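Long-range contacts in flavodoxin (Streptococcus pneumoniae serotype 4, PDB 5LJL), which probably serves as a low-potential, FMN-binding electron donor to a number of redox enzymes: residues A[60-65]-A[96-101]; A[120-125]-A[134-139]. All coordinates share one frame; numbering follows the deposited sequence. Where two conformers were deposited one is given.

Interaction 1 (A[60-65]-A[96-101]); sequences YGDGEL and YDEFCK
Gly61 and Tyr96 meet over a ring face. The CA of Gly61 lies 4.1 Å from the centroid of the Tyr96 ring and 17° off its normal, a CH-pi contact shifted toward the rim of the ring. Tyr96 has CG anti to its own carbonyl carbon (chi1 -59°), which lays the ring over Gly61 CA. Its CB, on a bond that heads toward the other loop, is 3.4 Å from Gly61 O. The same carbonyl oxygen closes an inverse gamma turn centred on Asp62, with Gly63 N bonded to Gly61 O at 2.6 Å. The turn holds the Gly61-Gly63 backbone in a compact hook, and both glycines have positive phi.

The close packing continues at Gly63, where the absence of a side chain lets the stem of Glu98 lie directly on the main chain: Glu98 CB is 3.5 Å from Gly63 N. Asp62 OD2 presses on the same stem, 3.1 Å from Glu98 CG. Farther along the same backbone, the extended Lys101 chain runs past the carbonyl of Gly63, its CG 3.9 Å from Gly63 O.

The charged ends are looser, and Asp62 and Lys101 are exposed. Asp62 OD2 stands 3.6 Å from Glu98 OE1, with the two carboxylate planes 33° apart. The bend at chi2 of Glu98 turns its other oxygen toward Lys101, yet Lys101 NZ stays 3.9 Å from Glu98 OE2, a long salt bridge.

Both loops follow sheet strands, 52-56 and 85-92, at the end of the sheet where flavodoxins typically hold the flavin between two such loops. With no hydrogen bond joining the segments, van der Waals and CH-pi contacts account for the close fit. The two neighbouring acids would be expected to repel each other, a cost that Lys101 may partly offset, and their proximity could raise the proton affinity of one of them.

Interaction 2 (A[120-125]-A[134-139]); sequences ECVKVD and ERLEQF
Val122, on the edge strand of the parallel flavodoxin sheet, packs against Leu136 and Phe139 of the C-terminal helix 130-146. The axes of strand 122-125 and helix 134-139 come within 9.1 Å and run nearly antiparallel, 164° apart, as expected for a helix that folds back over the strand it follows.

The two methyls of Val122 lean mainly on different side chains of the helix. CG1, anti to the backbone N (chi1 -176°), reaches the CD2 branch of Leu136 at 3.7 Å, and beside it the stem of Arg135 closes in, its CB 4.1 Å from Val122 CG1. CG2 meets the side chain one turn further along the helix, 3.7 Å from Phe139 CB. Two residues before Val122, Glu120 O comes to the edge of the Phe139 ring, near its plane, with Phe139 CD1 3.4 Å away. The guanidinium of Arg135 is engaged elsewhere, in a salt bridge with Glu131 of the same helix.

Val89 on the neighbouring strand touches Val122, Leu136 and Phe139, while Ile19 and Val23 of helix 15-29 also touch Leu136. Such a layer of apolar side chains between sheet and helices is typical of the three-layer alpha/beta/alpha flavodoxin-like fold.

The centres of interaction 1 and interaction 2 lie about 18 Å apart, and they follow one another along the chain, yet 96-101 and 120-125 touch directly. Cys100 CB sits 3.7 Å from Lys123 CG, and the Phe99 ring also lies against this strand, with Phe99 CE2 3.8 Å from Lys123 CB. Side chains alternate along the edge strand: the CA-CB bond of Val122 heads toward the helix and that of Lys123 away from it, to where Phe99 and Cys100 pack, so the strand carries helix and loop on different faces. Interaction 1 joins surface loops at the sheet end where flavodoxins typically bind FMN; interaction 2 is buried between sheet and helix.

Interaction 1 (A[60-65]-A[96-101])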
# COMPACT_ATOMS: atom_id res chain seq x y z
N TYR A 60 0.94 -14.22 2.98
CA TYR A 60 0.69 -15.57 2.53
C TYR A 60 1.40 -16.56 3.46
O TYR A 60 2.58 -16.43 3.71
CB TYR A 60 1.17 -15.68 1.08
CG TYR A 60 0.83 -16.95 0.32
CD1 TYR A 60 -0.33 -17.68 0.57
CD2 TYR A 60 1.69 -17.41 -0.70
CE1 TYR A 60 -0.62 -18.86 -0.15
CE2 TYR A 60 1.40 -18.57 -1.45
CZ TYR A 60 0.25 -19.29 -1.17
OH TYR A 60 -0.02 -20.41 -1.92
N GLY A 61 0.62 -17.49 4.04
CA GLY A 61 1.13 -18.48 4.98
C GLY A 61 1.90 -17.87 6.12
O GLY A 61 1.54 -16.79 6.70
N ASP A 62 3.05 -18.47 6.37
CA ASP A 62 3.86 -18.11 7.50
C ASP A 62 4.64 -16.82 7.17
O ASP A 62 5.88 -16.84 7.03
CB ASP A 62 4.82 -19.27 7.87
CG ASP A 62 5.42 -19.13 9.28
OD1 ASP A 62 6.00 -20.13 9.81
OD2 ASP A 62 5.26 -18.03 9.88
N GLY A 63 3.90 -15.70 7.06
CA GLY A 63 4.50 -14.39 6.94
C GLY A 63 5.26 -14.09 5.67
O GLY A 63 6.15 -13.26 5.70
N GLU A 64 4.91 -14.78 4.59
CA GLU A 64 5.51 -14.53 3.34
C GLU A 64 4.75 -13.42 2.56
O GLU A 64 3.56 -13.04 2.78
CB GLU A 64 5.65 -15.82 2.48
CG GLU A 64 6.67 -16.85 3.03
CD GLU A 64 6.46 -18.25 2.47
OE1 GLU A 64 6.83 -19.22 3.14
OE2 GLU A 64 5.93 -18.37 1.35
N LEU A 65 5.48 -12.91 1.59
CA LEU A 65 4.91 -12.07 0.60
C LEU A 65 3.99 -12.94 -0.29
O LEU A 65 4.24 -14.14 -0.48
CB LEU A 65 6.04 -11.49 -0.24
CG LEU A 65 7.12 -10.69 0.47
CD1 LEU A 65 8.16 -10.27 -0.55
CD2 LEU A 65 6.50 -9.49 1.15
N TYR A 96 -1.93 -17.91 11.00
CA TYR A 96 -0.53 -18.32 10.79
C TYR A 96 0.46 -17.60 11.74
O TYR A 96 1.68 -17.76 11.63
CB TYR A 96 -0.16 -18.10 9.31
CG TYR A 96 -1.03 -18.87 8.37
CD1 TYR A 96 -0.71 -20.17 7.99
CD2 TYR A 96 -2.22 -18.31 7.87
CE1 TYR A 96 -1.51 -20.87 7.11
CE2 TYR A 96 -3.04 -19.02 7.00
CZ TYR A 96 -2.67 -20.30 6.62
OH TYR A 96 -3.47 -21.04 5.75
N ASP A 97 -0.07 -16.84 12.71
CA ASP A 97 0.66 -16.11 13.73
C ASP A 97 1.64 -15.10 13.12
O ASP A 97 2.69 -14.84 13.72
CB ASP A 97 1.37 -17.12 14.66
CG ASP A 97 0.41 -18.28 15.10
OD1 ASP A 97 -0.36 -18.09 16.06
OD2 ASP A 97 0.40 -19.36 14.43
N GLU A 98 1.31 -14.59 11.90
CA GLU A 98 2.13 -13.61 11.20
C GLU A 98 1.21 -12.52 10.56
O GLU A 98 1.33 -12.20 9.37
CB GLU A 98 2.99 -14.28 10.11
CG GLU A 98 4.06 -15.29 10.61
CD GLU A 98 5.11 -14.69 11.55
OE1 GLU A 98 5.73 -15.46 12.33
OE2 GLU A 98 5.33 -13.46 11.54
N PHE A 99 0.27 -12.02 11.37
CA PHE A 99 -0.74 -11.05 10.99
C PHE A 99 -0.14 -9.86 10.28
O PHE A 99 0.61 -9.08 10.84
CB PHE A 99 -1.48 -10.53 12.24
CG PHE A 99 -2.58 -9.56 11.97
CD1 PHE A 99 -3.81 -10.02 11.61
CD2 PHE A 99 -2.38 -8.19 12.10
CE1 PHE A 99 -4.85 -9.11 11.40
CE2 PHE A 99 -3.38 -7.29 11.90
CZ PHE A 99 -4.61 -7.75 11.51
N CYS A 100 -0.53 -9.74 9.02
CA CYS A 100 -0.05 -8.62 8.22
C CYS A 100 1.47 -8.47 8.20
O CYS A 100 1.96 -7.34 7.95
CB CYS A 100 -0.80 -7.33 8.59
SG CYS A 100 -2.53 -7.28 8.17
N LYS A 101 2.25 -9.54 8.33
CA LYS A 101 3.70 -9.38 8.30
C LYS A 101 4.14 -8.83 6.93
O LYS A 101 5.13 -8.12 6.90
CB LYS A 101 4.42 -10.65 8.67
CG LYS A 101 5.92 -10.55 8.48
CD LYS A 101 6.59 -11.60 9.29
CE LYS A 101 8.08 -11.58 9.02
NZ LYS A 101 8.79 -12.23 10.16

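Interaction 2 (A[120-125]-A[134-139])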
# COMPACT_ATOMS: atom_id res chain seq x y z
N GLU A 120 1.19 6.28 9.52
CA GLU A 120 1.32 4.96 10.17
C GLU A 120 0.64 3.88 9.27
O GLU A 120 -0.44 4.10 8.71
CB GLU A 120 0.72 5.12 11.57
CG GLU A 120 0.76 3.97 12.50
CD GLU A 120 0.11 4.31 13.88
OE1 GLU A 120 -0.28 3.34 14.52
OE2 GLU A 120 -0.04 5.50 14.31
N CYS A 121 1.24 2.72 9.17
CA CYS A 121 0.63 1.67 8.31
C CYS A 121 -0.71 1.25 8.93
O CYS A 121 -0.87 1.31 10.14
CB CYS A 121 1.61 0.48 8.15
SG CYS A 121 1.84 -0.42 9.68
N VAL A 122 -1.64 0.81 8.09
CA VAL A 122 -2.98 0.39 8.53
C VAL A 122 -3.10 -1.10 8.25
O VAL A 122 -3.12 -1.48 7.09
CB VAL A 122 -4.09 1.20 7.80
CG1 VAL A 122 -5.47 0.79 8.35
CG2 VAL A 122 -3.86 2.73 7.98
N LYS A 123 -3.35 -1.87 9.30
CA LYS A 123 -3.53 -3.34 9.23
C LYS A 123 -4.98 -3.65 9.64
O LYS A 123 -5.48 -3.09 10.62
CB LYS A 123 -2.58 -4.04 10.18
CG LYS A 123 -1.12 -3.84 9.80
CD LYS A 123 -0.27 -4.28 10.98
CE LYS A 123 1.19 -4.34 10.55
NZ LYS A 123 2.11 -4.44 11.73
N VAL A 124 -5.67 -4.40 8.77
CA VAL A 124 -7.11 -4.69 8.89
C VAL A 124 -7.25 -6.22 9.06
O VAL A 124 -6.66 -7.01 8.33
CB VAL A 124 -7.86 -4.26 7.65
CG1 VAL A 124 -9.33 -4.70 7.65
CG2 VAL A 124 -7.70 -2.72 7.41
N ASP A 125 -8.05 -6.62 10.03
CA ASP A 125 -8.32 -8.08 10.21
C ASP A 125 -9.39 -8.49 9.22
O ASP A 125 -10.54 -8.02 9.32
CB ASP A 125 -8.80 -8.31 11.66
CG ASP A 125 -8.55 -9.78 12.14
OD1 ASP A 125 -8.58 -9.99 13.35
OD2 ASP A 125 -8.27 -10.67 11.35
N GLU A 134 -12.55 4.19 8.59
CA GLU A 134 -12.10 5.46 9.22
C GLU A 134 -10.56 5.54 9.31
O GLU A 134 -9.98 6.56 8.99
CB GLU A 134 -12.73 5.63 10.62
CG GLU A 134 -12.27 6.80 11.48
CD GLU A 134 -12.49 8.18 10.87
OE1 GLU A 134 -11.80 9.13 11.27
OE2 GLU A 134 -13.31 8.35 9.98
N ARG A 135 -9.90 4.48 9.74
CA ARG A 135 -8.45 4.48 9.87
C ARG A 135 -7.81 4.68 8.48
O ARG A 135 -6.82 5.41 8.30
CB ARG A 135 -7.92 3.22 10.56
CG ARG A 135 -8.01 3.26 12.09
CD ARG A 135 -7.48 1.98 12.78
NE ARG A 135 -7.34 2.28 14.22
CZ ARG A 135 -8.33 2.26 15.14
NH1 ARG A 135 -9.57 1.85 14.81
NH2 ARG A 135 -8.08 2.64 16.40
N LEU A 136 -8.33 3.95 7.50
CA LEU A 136 -7.84 4.10 6.14
C LEU A 136 -8.04 5.50 5.61
O LEU A 136 -7.22 6.06 4.81
CB LEU A 136 -8.54 3.10 5.22
CG LEU A 136 -8.18 1.64 5.43
CD1 LEU A 136 -9.21 0.68 4.84
CD2 LEU A 136 -6.76 1.30 4.97
N GLU A 137 -9.20 6.06 5.91
CA GLU A 137 -9.47 7.47 5.50
C GLU A 137 -8.52 8.47 6.17
O GLU A 137 -7.97 9.36 5.48
CB GLU A 137 -10.95 7.83 5.69
CG GLU A 137 -11.87 7.14 4.64
CD GLU A 137 -13.34 7.43 4.91
OE1 GLU A 137 -13.65 8.04 5.94
OE2 GLU A 137 -14.13 7.11 4.02
N GLN A 138 -8.20 8.28 7.44
CA GLN A 138 -7.25 9.16 8.12
C GLN A 138 -5.85 9.04 7.53
O GLN A 138 -5.15 10.06 7.35
CB GLN A 138 -7.23 8.93 9.60
CG GLN A 138 -8.55 9.27 10.30
CD GLN A 138 -8.56 8.68 11.68
OE1 GLN A 138 -8.30 7.51 11.90
NE2 GLN A 138 -8.88 9.52 12.64
N PHE A 139 -5.46 7.79 7.21
CA PHE A 139 -4.19 7.53 6.45
C PHE A 139 -4.14 8.31 5.14
O PHE A 139 -3.17 9.00 4.87
CB PHE A 139 -4.14 6.00 6.26
CG PHE A 139 -3.12 5.48 5.31
CD1 PHE A 139 -1.86 5.07 5.73
CD2 PHE A 139 -3.44 5.33 3.97
CE1 PHE A 139 -0.97 4.50 4.82
CE2 PHE A 139 -2.53 4.80 3.09
CZ PHE A 139 -1.29 4.37 3.52